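Local coordinates for glycosyl hydrolase family 2, TIM barrel domain protein (Faecalibacterium prausnitzii A2-165, PDB 6ED2) that probably hydrolyses beta-glucuronides as a family 2 glycosyl hydrolase, a gut bacterial beta-glucuronidase of the kind that reactivates drugs, at residues F81-K84 / A85-E88; L334-V337 / K338-E342; L578-F582 / A583-T587. All blocks are in the same frame, centred on the assembly; numbering follows the deposited sequence.

How the contacts relate
Contact 1 (81-88) lies in the range of the sugar-binding domain, contacts 2 (334-342) and 3 (578-587) in that of the TIM barrel. Contacts 2 and 3 have centres 15 Å apart and touch where Asp340 OD1 of the barrel helix meets Phe582 CE2 at 3.4 Å. Contact 1 stands apart: its nearest atoms are about 6 Å from contact 3 and about 17 Å from contact 2. Between subunits, however, contacts 1 and 2 meet, since Phe81 of the third subunit packs on Arg339. All three lie away from the magnesium site at Thr239 and Glu241, but another magnesium ion is bound about 3 Å from the side chain of Trp580 in contact 3.

Contact 1. Residues F81-K84 / A85-E88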
loop_
_atom_site.group_PDB
_atom_site.type_symbol
_atom_site.label_atom_id
_atom_site.label_comp_id
_atom_site.label_asym_id
_atom_site.label_seq_id
_atom_site.Cartn_x
_atom_site.Cartn_y
_atom_site.Cartn_z
ATOM N N PHE A 81 -13.121 7.366 19.070
ATOM C CA PHE A 81 -13.045 6.236 19.989
ATOM C C PHE A 81 -12.282 5.063 19.380
ATOM O O PHE A 81 -12.111 4.956 18.161
ATOM C CB PHE A 81 -14.447 5.771 20.384
ATOM C CG PHE A 81 -15.253 6.823 21.090
ATOM C CD1 PHE A 81 -15.074 7.059 22.440
ATOM C CD2 PHE A 81 -16.180 7.581 20.402
ATOM C CE1 PHE A 81 -15.816 8.028 23.099
ATOM C CE2 PHE A 81 -16.925 8.557 21.057
ATOM C CZ PHE A 81 -16.735 8.782 22.411
ATOM N N THR A 82 -11.840 4.160 20.251
ATOM C CA THR A 82 -11.163 2.956 19.789
ATOM C C THR A 82 -12.057 1.725 19.758
ATOM O O THR A 82 -11.621 0.690 19.244
ATOM C CB THR A 82 -9.944 2.661 20.666
ATOM O OG1 THR A 82 -10.345 2.657 22.037
ATOM C CG2 THR A 82 -8.873 3.727 20.446
ATOM N N ASP A 83 -13.280 1.799 20.292
ATOM C CA ASP A 83 -14.210 0.670 20.321
ATOM C C ASP A 83 -15.379 0.900 19.363
ATOM O O ASP A 83 -15.848 2.033 19.197
ATOM C CB ASP A 83 -14.745 0.447 21.733
ATOM C CG ASP A 83 -15.643 1.576 22.190
ATOM O OD1 ASP A 83 -15.163 2.725 22.255
ATOM O OD2 ASP A 83 -16.831 1.324 22.474
ATOM N N LYS A 84 -15.869 -0.189 18.757
ATOM C CA LYS A 84 -16.877 -0.076 17.706
ATOM C C LYS A 84 -18.261 0.298 18.256
ATOM O O LYS A 84 -19.039 0.963 17.560
ATOM C CB LYS A 84 -16.941 -1.389 16.907
ATOM C CG LYS A 84 -17.884 -1.342 15.701
ATOM C CD LYS A 84 -17.795 -2.594 14.847
ATOM C CE LYS A 84 -16.395 -2.788 14.307
ATOM N NZ LYS A 84 -16.404 -3.627 13.078
ATOM N N ALA A 85 -18.589 -0.111 19.489
ATOM C CA ALA A 85 -19.893 0.221 20.061
ATOM C C ALA A 85 -20.082 1.729 20.171
ATOM O O ALA A 85 -21.185 2.242 19.955
ATOM C CB ALA A 85 -20.060 -0.430 21.437
ATOM N N SER A 86 -19.021 2.457 20.506
ATOM C CA SER A 86 -19.114 3.910 20.543
ATOM C C SER A 86 -19.136 4.490 19.138
ATOM O O SER A 86 -19.901 5.424 18.861
ATOM C CB SER A 86 -17.943 4.489 21.338
ATOM O OG SER A 86 -17.937 3.972 22.658
ATOM N N ARG A 87 -18.305 3.958 18.231
ATOM C CA ARG A 87 -18.331 4.466 16.861
ATOM C C ARG A 87 -19.719 4.316 16.257
ATOM O O ARG A 87 -20.213 5.229 15.590
ATOM C CB ARG A 87 -17.293 3.764 15.986
ATOM C CG ARG A 87 -17.141 4.399 14.602
ATOM C CD ARG A 87 -16.512 3.417 13.592
ATOM N NE ARG A 87 -17.482 2.435 13.124
ATOM C CZ ARG A 87 -17.185 1.219 12.657
ATOM N NH1 ARG A 87 -15.927 0.800 12.584
ATOM N NH2 ARG A 87 -18.161 0.409 12.252
ATOM N N GLU A 88 -20.379 3.189 16.512
ATOM C CA GLU A 88 -21.680 2.903 15.912
ATOM C C GLU A 88 -22.853 3.294 16.811
ATOM O O GLU A 88 -23.995 2.945 16.498
ATOM C CB GLU A 88 -21.774 1.415 15.554
ATOM C CG GLU A 88 -20.867 0.971 14.395
ATOM C CD GLU A 88 -21.470 1.263 13.011
ATOM O OE1 GLU A 88 -22.646 1.671 12.933
ATOM O OE2 GLU A 88 -20.771 1.084 11.989
#
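Ser86 CB sits over one face of the Phe81 ring, offset toward its rim, in a CH-pi contact 3.9 Å from the ring centroid. The second flat group, the Arg87 guanidinium, has Lys84 CG over one face and the carboxylate of Glu88 at its edge. That edge contact is a salt bridge: Arg87 NH2 gives a nearly straight bond of 2.7 Å to Glu88 OE2, which receives it on its anti lone pair. Lys84 and Arg87 run side by side, and their ends, NZ and NH2, come within 4.5 Å of each other. Both bridge to Glu589, whose carboxylate probably offsets the like charges.

Asp83 is the N-cap of the short helix 84-87. With CG held between the backbone N and the carbonyl carbon (chi1 68°), its carboxylate folds over the first turn and OD2 takes two bonds from one residue. Ser86 OG comes in on the syn lone pair at 2.9 Å; Ser86 N reaches OD2 from above the carboxylate plane at 3.2 Å. The backbone closes the turn through Arg87 N to Asp83 O, 3.3 Å, and a shorter bond of 2.8 Å from Glu88 N to Lys84 O.

The capped turn follows strand 75-76 and leads to strand 92-101 of the antiparallel sheet. Phe81 packs on Leu69 and Met71 of strand 69-73, while Arg87 NE bonds to Tyr191 OH. Ser549 O of the second subunit accepts from Lys84 NZ and Arg87 NH1, which places this helix at a subunit interface.

Contact 2. Residues L334-V337 / K338-E342; sequences LPTV and KRDFE
Val337 and Phe341, one helical turn apart, carry the apolar contact: their side chains run side by side, and CG1 of the valine lies 3.9 Å from CE2 of the ring. Val337 CG1 is anti to its own backbone N (chi1 173°), which directs this methyl along the helix to the phenylalanine. Val337 O meets the same ring at its edge, in plane, 3.2 Å from CD2.

Four successive i to i+4 backbone bonds tie the two halves together. Asp340 N to Thr336 O is the shortest at 2.8 Å, and Arg339 N to Pro335 O the straightest, with an N-H...O angle of 173°.

Among the polar side chains, Thr336 CG2 lies alongside the Asp340 carboxylate, 3.8 Å from OD2. The two oxygens of that carboxylate are divided between arginines, OD2 bridging to Arg321 and OD1 to Arg606, so each oxygen has an arginine of its own, which probably favours the charged form and fixes the rotation of the carboxylate. Lys338 NZ reaches Glu342 OE2 in a long, weak salt bridge of 3.4 Å; its stronger partner is Ser70 O of the third subunit.

One flank of the helix, through Val337 and Phe341, packs on helix 361-370, and Phe372 meets the Phe341 ring edge-to-face. Helix 334-347 joins parallel strands 312-320 and 351-353, the beta-alpha-beta crossover characteristic of a TIM barrel.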
loop_
_atom_site.group_PDB
_atom_site.type_symbol
_atom_site.label_atom_id
_atom_site.label_comp_id
_atom_site.label_asym_id
_atom_site.label_seq_id
_atom_site.Cartn_x
_atom_site.Cartn_y
_atom_site.Cartn_z
ATOM N N LEU A 334 -10.978 24.148 8.975
ATOM C CA LEU A 334 -10.529 25.129 7.999
ATOM C C LEU A 334 -9.217 24.759 7.308
ATOM O O LEU A 334 -9.054 25.131 6.131
ATOM C CB LEU A 334 -10.425 26.497 8.682
ATOM C CG LEU A 334 -11.780 27.012 9.168
ATOM C CD1 LEU A 334 -11.670 28.398 9.825
ATOM C CD2 LEU A 334 -12.775 27.027 7.999
ATOM N N PRO A 335 -8.248 24.093 7.945
ATOM C CA PRO A 335 -7.070 23.680 7.157
ATOM C C PRO A 335 -7.428 22.709 6.047
ATOM O O PRO A 335 -6.960 22.878 4.913
ATOM C CB PRO A 335 -6.140 23.060 8.215
ATOM C CG PRO A 335 -6.477 23.847 9.464
ATOM C CD PRO A 335 -8.006 23.952 9.392
ATOM N N THR A 336 -8.274 21.711 6.332
ATOM C CA THR A 336 -8.723 20.804 5.273
ATOM C C THR A 336 -9.476 21.561 4.183
ATOM O O THR A 336 -9.295 21.284 2.989
ATOM C CB THR A 336 -9.614 19.701 5.846
ATOM O OG1 THR A 336 -8.940 19.035 6.915
ATOM C CG2 THR A 336 -9.957 18.696 4.761
ATOM N N VAL A 337 -10.312 22.534 4.579
ATOM C CA VAL A 337 -11.071 23.314 3.602
ATOM C C VAL A 337 -10.133 24.089 2.684
ATOM O O VAL A 337 -10.304 24.100 1.454
ATOM C CB VAL A 337 -12.066 24.248 4.316
ATOM C CG1 VAL A 337 -12.735 25.169 3.310
ATOM C CG2 VAL A 337 -13.127 23.426 5.082
ATOM N N LYS A 338 -9.124 24.750 3.265
ATOM C CA LYS A 338 -8.155 25.482 2.452
ATOM C C LYS A 338 -7.439 24.542 1.492
ATOM O O LYS A 338 -7.337 24.815 0.294
ATOM C CB LYS A 338 -7.147 26.199 3.354
ATOM C CG LYS A 338 -6.008 26.904 2.607
ATOM C CD LYS A 338 -6.493 28.186 1.952
ATOM C CE LYS A 338 -5.481 28.727 0.983
ATOM N NZ LYS A 338 -5.966 29.948 0.314
ATOM N N ARG A 339 -6.937 23.422 2.007
ATOM C CA ARG A 339 -6.258 22.451 1.155
ATOM C C ARG A 339 -7.177 21.962 0.035
ATOM O O ARG A 339 -6.748 21.832 -1.118
ATOM C CB ARG A 339 -5.761 21.282 2.013
ATOM C CG ARG A 339 -5.247 20.079 1.239
ATOM C CD ARG A 339 -3.894 20.342 0.598
ATOM N NE ARG A 339 -3.347 19.104 0.041
ATOM C CZ ARG A 339 -2.241 19.035 -0.694
ATOM N NH1 ARG A 339 -1.557 20.137 -0.968
ATOM N NH2 ARG A 339 -1.818 17.864 -1.156
ATOM N N ASP A 340 -8.450 21.706 0.349
ATOM C CA ASP A 340 -9.371 21.201 -0.678
ATOM C C ASP A 340 -9.550 22.218 -1.805
ATOM O O ASP A 340 -9.503 21.861 -2.991
ATOM C CB ASP A 340 -10.721 20.827 -0.050
ATOM C CG ASP A 340 -10.641 19.572 0.838
ATOM O OD1 ASP A 340 -9.546 18.965 0.935
ATOM O OD2 ASP A 340 -11.664 19.181 1.450
ATOM N N PHE A 341 -9.701 23.500 -1.460
ATOM C CA PHE A 341 -9.778 24.521 -2.501
ATOM C C PHE A 341 -8.466 24.650 -3.279
ATOM O O PHE A 341 -8.488 24.810 -4.511
ATOM C CB PHE A 341 -10.217 25.852 -1.891
ATOM C CG PHE A 341 -11.720 25.957 -1.741
ATOM C CD1 PHE A 341 -12.501 26.504 -2.765
ATOM C CD2 PHE A 341 -12.356 25.457 -0.610
ATOM C CE1 PHE A 341 -13.884 26.583 -2.643
ATOM C CE2 PHE A 341 -13.741 25.533 -0.478
ATOM C CZ PHE A 341 -14.508 26.097 -1.496
ATOM N N GLU A 342 -7.314 24.578 -2.595
ATOM C CA GLU A 342 -6.048 24.584 -3.325
ATOM C C GLU A 342 -5.986 23.424 -4.323
ATOM O O GLU A 342 -5.500 23.592 -5.449
ATOM C CB GLU A 342 -4.860 24.533 -2.354
ATOM C CG GLU A 342 -4.690 25.804 -1.506
ATOM C CD GLU A 342 -4.675 27.082 -2.348
ATOM O OE1 GLU A 342 -3.653 27.340 -3.031
ATOM O OE2 GLU A 342 -5.698 27.815 -2.350
#

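Contact 3. Residues L578-F582 / A583-T587; sequences LVWNF and ADFQT
Trp580 and Phe585 make the aromatic contact: the indole NE1 and CZ2 both lie 3.7 Å from Phe585 CZ, NE1 arriving at the edge of the phenyl ring, near its plane. The two side chains cross at about a right angle, the five-membered ring of Trp580 and the phenyl plane standing 79° apart. Phe585 CG occupies the position between backbone N and carbonyl carbon (chi1 62°), which swings its ring back toward strand 574-580.

The polar link is a single bond. Ala583 N donates to Asn581 OD1 over 3.0 Å, with an N-H...O angle of 169°, in the carbonyl plane and on a lone pair, closing an Asx turn with Phe582 as its middle residue. Asn581 ND2 lies over one face of the Trp580 indole, 3.2 Å above its plane, and 3.8 Å from Phe585 CE2; it also makes a weak bond to Arg321 O. An alanine in place of Asn581 removes the amide, which would probably leave Ala583 N without its acceptor and uncover the part of the Trp580 face that ND2 lies over.

The peptide bond between Trp580 and Asn581 is cis and turns the chain as it leaves the strand that includes residues 578-579, one of the parallel strands of the TIM barrel. A non-proline cis peptide after a tryptophan is a known feature at this place in related glycosidase barrels.

Phe582 CD2 also touches Ala583 CB at 3.6 Å. The Phe582 ring meets Phe319 edge-to-face and Arg321 in a cation-pi contact. Trp580 packs on His356, and a magnesium ion and a formic acid molecule are bound near its side chain.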
loop_
_atom_site.group_PDB
_atom_site.type_symbol
_atom_site.label_atom_id
_atom_site.label_comp_id
_atom_site.label_asym_id
_atom_site.label_seq_id
_atom_site.Cartn_x
_atom_site.Cartn_y
_atom_site.Cartn_z
ATOM N N LEU A 578 -19.503 16.595 -13.089
ATOM C CA LEU A 578 -19.071 16.617 -11.702
ATOM C C LEU A 578 -18.874 15.159 -11.337
ATOM O O LEU A 578 -19.838 14.381 -11.330
ATOM C CB LEU A 578 -20.083 17.308 -10.787
ATOM C CG LEU A 578 -20.522 18.716 -11.188
ATOM C CD1 LEU A 578 -21.466 19.268 -10.134
ATOM C CD2 LEU A 578 -19.369 19.669 -11.400
ATOM N N VAL A 579 -17.621 14.781 -11.089
ATOM C CA VAL A 579 -17.276 13.376 -10.921
ATOM C C VAL A 579 -17.464 13.009 -9.459
ATOM O O VAL A 579 -17.369 13.859 -8.567
ATOM C CB VAL A 579 -15.837 13.103 -11.426
ATOM C CG1 VAL A 579 -14.792 13.749 -10.509
ATOM C CG2 VAL A 579 -15.577 11.603 -11.588
ATOM N N TRP A 580 -17.776 11.740 -9.207
ATOM C CA TRP A 580 -17.830 11.200 -7.852
ATOM C C TRP A 580 -16.519 10.477 -7.556
ATOM O O TRP A 580 -16.179 9.521 -8.252
ATOM C CB TRP A 580 -18.991 10.228 -7.728
ATOM C CG TRP A 580 -19.416 9.923 -6.333
ATOM C CD1 TRP A 580 -19.319 8.724 -5.692
ATOM C CD2 TRP A 580 -20.052 10.820 -5.425
ATOM N NE1 TRP A 580 -19.858 8.821 -4.435
ATOM C CE2 TRP A 580 -20.308 10.102 -4.243
ATOM C CE3 TRP A 580 -20.421 12.169 -5.493
ATOM C CZ2 TRP A 580 -20.920 10.685 -3.133
ATOM C CZ3 TRP A 580 -21.017 12.747 -4.394
ATOM C CH2 TRP A 580 -21.265 12.003 -3.226
ATOM N N ASN A 581 -15.783 10.904 -6.537
ATOM C CA ASN A 581 -16.056 11.994 -5.605
ATOM C C ASN A 581 -14.714 12.743 -5.481
ATOM O O ASN A 581 -13.676 12.196 -5.872
ATOM C CB ASN A 581 -16.513 11.410 -4.263
ATOM C CG ASN A 581 -16.798 12.465 -3.175
ATOM O OD1 ASN A 581 -15.883 13.036 -2.571
ATOM N ND2 ASN A 581 -18.082 12.640 -2.858
ATOM N N PHE A 582 -14.717 13.969 -4.945
ATOM C CA PHE A 582 -13.461 14.683 -4.711
ATOM C C PHE A 582 -12.438 13.816 -3.963
ATOM O O PHE A 582 -11.263 13.759 -4.337
ATOM C CB PHE A 582 -13.741 15.979 -3.937
ATOM C CG PHE A 582 -12.490 16.712 -3.487
ATOM C CD1 PHE A 582 -11.766 17.482 -4.383
ATOM C CD2 PHE A 582 -12.054 16.629 -2.178
ATOM C CE1 PHE A 582 -10.623 18.143 -3.991
ATOM C CE2 PHE A 582 -10.908 17.305 -1.761
ATOM C CZ PHE A 582 -10.193 18.062 -2.669
ATOM N N ALA A 583 -12.861 13.122 -2.908
ATOM C CA ALA A 583 -11.906 12.376 -2.099
ATOM C C ALA A 583 -12.565 11.130 -1.518
ATOM O O ALA A 583 -13.775 11.105 -1.291
ATOM C CB ALA A 583 -11.333 13.266 -0.975
ATOM N N ASP A 584 -11.753 10.097 -1.277
ATOM C CA ASP A 584 -12.222 8.923 -0.550
ATOM C C ASP A 584 -12.887 9.357 0.751
ATOM O O ASP A 584 -12.405 10.268 1.431
ATOM C CB ASP A 584 -11.064 7.960 -0.231
ATOM C CG ASP A 584 -10.287 7.489 -1.485
ATOM O OD1 ASP A 584 -10.859 7.414 -2.602
ATOM O OD2 ASP A 584 -9.080 7.171 -1.324
ATOM N N PHE A 585 -14.002 8.707 1.093
ATOM C CA PHE A 585 -14.795 9.114 2.244
ATOM C C PHE A 585 -15.387 7.875 2.884
ATOM O O PHE A 585 -15.417 6.794 2.282
ATOM C CB PHE A 585 -15.906 10.115 1.854
ATOM C CG PHE A 585 -16.935 9.558 0.878
ATOM C CD1 PHE A 585 -18.089 8.942 1.340
ATOM C CD2 PHE A 585 -16.750 9.669 -0.493
ATOM C CE1 PHE A 585 -19.031 8.428 0.450
ATOM C CE2 PHE A 585 -17.695 9.162 -1.396
ATOM C CZ PHE A 585 -18.840 8.546 -0.921
ATOM N N GLN A 586 -15.881 8.049 4.110
ATOM C CA GLN A 586 -16.343 6.932 4.921
ATOM C C GLN A 586 -17.800 6.581 4.621
ATOM O O GLN A 586 -18.664 7.462 4.511
ATOM C CB GLN A 586 -16.202 7.243 6.410
ATOM C CG GLN A 586 -16.216 5.992 7.262
ATOM C CD GLN A 586 -15.062 5.087 6.894
ATOM O OE1 GLN A 586 -13.922 5.544 6.797
ATOM N NE2 GLN A 586 -15.349 3.811 6.637
ATOM N N THR A 587 -18.064 5.288 4.534
ATOM C CA THR A 587 -19.390 4.695 4.384
ATOM C C THR A 587 -19.603 3.723 5.534
ATOM O O THR A 587 -18.694 3.453 6.319
ATOM C CB THR A 587 -19.519 3.954 3.049
ATOM O OG1 THR A 587 -18.681 2.786 3.083
ATOM C CG2 THR A 587 -19.091 4.854 1.881
#